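Local coordinates for transcriptional regulatory protein FixJ (Sinorhizobium meliloti, PDB 1DCK) that switches on the nitrogen-fixation genes nifA and fixK once activated by FixL, this piece being its magnesium-binding response-regulator receiver domain, at residues 79-84 against 104-109. The protein carries 2 engineered substitutions. Sequence-based numbering, arbitrary orientation.
Sequences IVITGH and KPFEDT
I81 reaches from the end of strand 78-82 with two branches toward 104-109. Its CD1 comes obliquely to the F106 ring, 3.9 Å from CE2, and the two side chains cross at about a right angle. The other branch, CG2, stands anti to the backbone N and rests mainly on the aliphatic run of K104, 4.0 Å from CD, again nearly at right angles, while also coming near the F106 ring. With an alanine here, both methyl contacts would go, and the K104 chain and F106 ring would probably be freer to shift. K104 itself is held at its backbone: its N donates to T82 O at 3.2 Å in an almost straight bond (168°). This is the (βα)5 receiver fold of the CheY family, and the bond ties together the C-terminal ends of two neighbouring parallel strands, 78-82 and 100-103, beside the metal site. Beyond CG the K104 chain is fully extended, passing G83 CA with its CE at 4.3 Å and carrying NZ toward D54 and E12 in long, weak ion pairs; the nearest side-chain atom lies about 4 Å from the bound manganese ion. P105 follows through a cis peptide. H84 has CG anti to its N (chi1 -179°), which sets the ring edge-on to K104 O; H84 ND1 donates a weak hydrogen bond to K104 O, 3.5 Å long, and lies 4.1 Å from P105 CD.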
ATOM      1  N   ILE A  79      -3.755  -0.361   1.635  1.00 16.41           N
ATOM      2  CA  ILE A  79      -3.507  -0.027   3.028  1.00 16.82           C
ATOM      3  C   ILE A  79      -2.668   1.249   2.866  1.00 16.92           C
ATOM      4  O   ILE A  79      -1.754   1.284   2.043  1.00 15.35           O
ATOM      5  CB  ILE A  79      -2.655  -1.102   3.766  1.00 16.91           C
ATOM      6  CG1 ILE A  79      -3.409  -2.429   3.892  1.00 15.53           C
ATOM      7  CG2 ILE A  79      -2.245  -0.605   5.122  1.00 17.46           C
ATOM      8  CD1 ILE A  79      -4.837  -2.260   4.321  1.00 21.22           C
ATOM      9  N   VAL A  80      -2.998   2.309   3.593  1.00 16.51           N
ATOM     10  CA  VAL A  80      -2.215   3.543   3.458  1.00 19.75           C
ATOM     11  C   VAL A  80      -1.460   3.815   4.751  1.00 18.06           C
ATOM     12  O   VAL A  80      -2.033   3.763   5.824  1.00 21.41           O
ATOM     13  CB  VAL A  80      -3.116   4.761   3.053  1.00 20.49           C
ATOM     14  CG1 VAL A  80      -2.313   6.062   3.048  1.00 23.97           C
ATOM     15  CG2 VAL A  80      -3.701   4.535   1.667  1.00 21.20           C
ATOM     16  N   ILE A  81      -0.148   3.987   4.649  1.00 17.88           N
ATOM     17  CA  ILE A  81       0.679   4.275   5.820  1.00 18.10           C
ATOM     18  C   ILE A  81       0.730   5.806   5.966  1.00 19.00           C
ATOM     19  O   ILE A  81       1.177   6.513   5.066  1.00 19.52           O
ATOM     20  CB  ILE A  81       2.102   3.698   5.654  1.00 17.11           C
ATOM     21  CG1 ILE A  81       2.036   2.166   5.558  1.00 17.50           C
ATOM     22  CG2 ILE A  81       2.971   4.126   6.822  1.00 15.41           C
ATOM     23  CD1 ILE A  81       3.397   1.476   5.305  1.00 18.84           C
ATOM     24  N   THR A  82       0.267   6.314   7.096  1.00 21.82           N
ATOM     25  CA  THR A  82       0.221   7.753   7.300  1.00 24.12           C
ATOM     26  C   THR A  82       1.220   8.225   8.343  1.00 25.60           C
ATOM     27  O   THR A  82       1.625   7.462   9.231  1.00 22.56           O
ATOM     28  CB  THR A  82      -1.212   8.185   7.704  1.00 26.52           C
ATOM     29  OG1 THR A  82      -1.598   7.478   8.894  1.00 28.27           O
ATOM     30  CG2 THR A  82      -2.215   7.815   6.582  1.00 26.87           C
ATOM     31  N   GLY A  83       1.627   9.487   8.208  1.00 26.17           N
ATOM     32  CA  GLY A  83       2.574  10.069   9.140  1.00 28.27           C
ATOM     33  C   GLY A  83       2.097  10.061  10.579  1.00 28.44           C
ATOM     34  O   GLY A  83       0.900  10.093  10.862  1.00 26.42           O
ATOM     35  N   HIS A  84       3.054   9.989  11.494  1.00 30.72           N
ATOM     36  CA  HIS A  84       2.759   9.977  12.917  1.00 31.80           C
ATOM     37  C   HIS A  84       1.844  11.140  13.313  1.00 31.31           C
ATOM     38  O   HIS A  84       2.141  12.305  13.021  1.00 31.24           O
ATOM     39  CB  HIS A  84       4.057  10.033  13.729  1.00 33.49           C
ATOM     40  CG  HIS A  84       3.835   9.995  15.209  1.00 35.88           C
ATOM     41  ND1 HIS A  84       3.399   8.863  15.865  1.00 36.21           N
ATOM     42  CD2 HIS A  84       3.933  10.966  16.151  1.00 37.29           C
ATOM     43  CE1 HIS A  84       3.231   9.140  17.148  1.00 37.19           C
ATOM     44  NE2 HIS A  84       3.548  10.408  17.347  1.00 38.40           N
ATOM     45  N   LYS A 104       2.487   5.210  11.399  1.00 26.78           N
ATOM     46  CA  LYS A 104       3.867   4.829  11.684  1.00 27.00           C
ATOM     47  C   LYS A 104       4.411   5.649  12.875  1.00 26.71           C
ATOM     48  O   LYS A 104       3.819   6.661  13.240  1.00 24.12           O
ATOM     49  CB  LYS A 104       4.751   5.000  10.447  1.00 30.80           C
ATOM     50  CG  LYS A 104       4.736   6.359   9.764  1.00 30.33           C
ATOM     51  CD  LYS A 104       5.804   6.344   8.674  1.00 32.50           C
ATOM     52  CE  LYS A 104       5.866   7.629   7.870  1.00 33.11           C
ATOM     53  NZ  LYS A 104       6.874   7.492   6.768  1.00 32.69           N
ATOM     54  N   PRO A 105       5.368   5.083  13.640  1.00 25.69           N
ATOM     55  CA  PRO A 105       5.974   3.751  13.489  1.00 26.27           C
ATOM     56  C   PRO A 105       4.895   2.708  13.820  1.00 25.43           C
ATOM     57  O   PRO A 105       3.981   3.001  14.589  1.00 24.61           O
ATOM     58  CB  PRO A 105       7.061   3.734  14.570  1.00 27.13           C
ATOM     59  CG  PRO A 105       7.331   5.229  14.830  1.00 29.00           C
ATOM     60  CD  PRO A 105       5.949   5.803  14.783  1.00 26.42           C
ATOM     61  N   PHE A 106       5.024   1.506  13.264  1.00 24.68           N
ATOM     62  CA  PHE A 106       4.058   0.429  13.493  1.00 23.82           C
ATOM     63  C   PHE A 106       4.750  -0.885  13.791  1.00 22.97           C
ATOM     64  O   PHE A 106       5.899  -1.073  13.413  1.00 23.33           O
ATOM     65  CB  PHE A 106       3.160   0.252  12.262  1.00 22.21           C
ATOM     66  CG  PHE A 106       3.921   0.108  10.976  1.00 22.92           C
ATOM     67  CD1 PHE A 106       4.517  -1.111  10.628  1.00 21.62           C
ATOM     68  CD2 PHE A 106       4.072   1.189  10.126  1.00 22.84           C
ATOM     69  CE1 PHE A 106       5.251  -1.244   9.458  1.00 22.32           C
ATOM     70  CE2 PHE A 106       4.816   1.069   8.935  1.00 24.67           C
ATOM     71  CZ  PHE A 106       5.402  -0.149   8.606  1.00 23.92           C
ATOM     72  N   GLU A 107       4.029  -1.794  14.446  1.00 23.27           N
ATOM     73  CA  GLU A 107       4.546  -3.115  14.786  1.00 25.72           C
ATOM     74  C   GLU A 107       4.315  -4.025  13.572  1.00 24.18           C
ATOM     75  O   GLU A 107       3.251  -3.988  12.948  1.00 21.88           O
ATOM     76  CB  GLU A 107       3.785  -3.675  15.991  1.00 30.08           C
ATOM     77  CG  GLU A 107       4.513  -4.754  16.766  1.00 37.22           C
ATOM     78  CD  GLU A 107       5.397  -4.173  17.854  1.00 41.09           C
ATOM     79  OE1 GLU A 107       4.859  -3.829  18.930  1.00 44.50           O
ATOM     80  OE2 GLU A 107       6.621  -4.042  17.631  1.00 43.42           O
ATOM     81  N   ASP A 108       5.309  -4.836  13.242  1.00 24.71           N
ATOM     82  CA  ASP A 108       5.204  -5.748  12.103  1.00 27.02           C
ATOM     83  C   ASP A 108       3.893  -6.538  12.161  1.00 27.17           C
ATOM     84  O   ASP A 108       3.192  -6.715  11.154  1.00 25.07           O
ATOM     85  CB  ASP A 108       6.362  -6.739  12.117  1.00 29.24           C
ATOM     86  CG  ASP A 108       7.716  -6.066  12.035  1.00 33.17           C
ATOM     87  OD1 ASP A 108       7.795  -4.836  11.761  1.00 34.45           O
ATOM     88  OD2 ASP A 108       8.713  -6.793  12.248  1.00 34.71           O
ATOM     89  N   THR A 109       3.592  -7.031  13.353  1.00 25.20           N
ATOM     90  CA  THR A 109       2.389  -7.805  13.598  1.00 27.43           C
ATOM     91  C   THR A 109       1.134  -7.071  13.147  1.00 26.58           C
ATOM     92  O   THR A 109       0.211  -7.678  12.610  1.00 25.30           O
ATOM     93  CB  THR A 109       2.309  -8.147  15.087  1.00 28.59           C
ATOM     94  OG1 THR A 109       3.115  -9.307  15.322  1.00 33.80           O
ATOM     95  CG2 THR A 109       0.891  -8.406  15.530  1.00 30.03           C
TER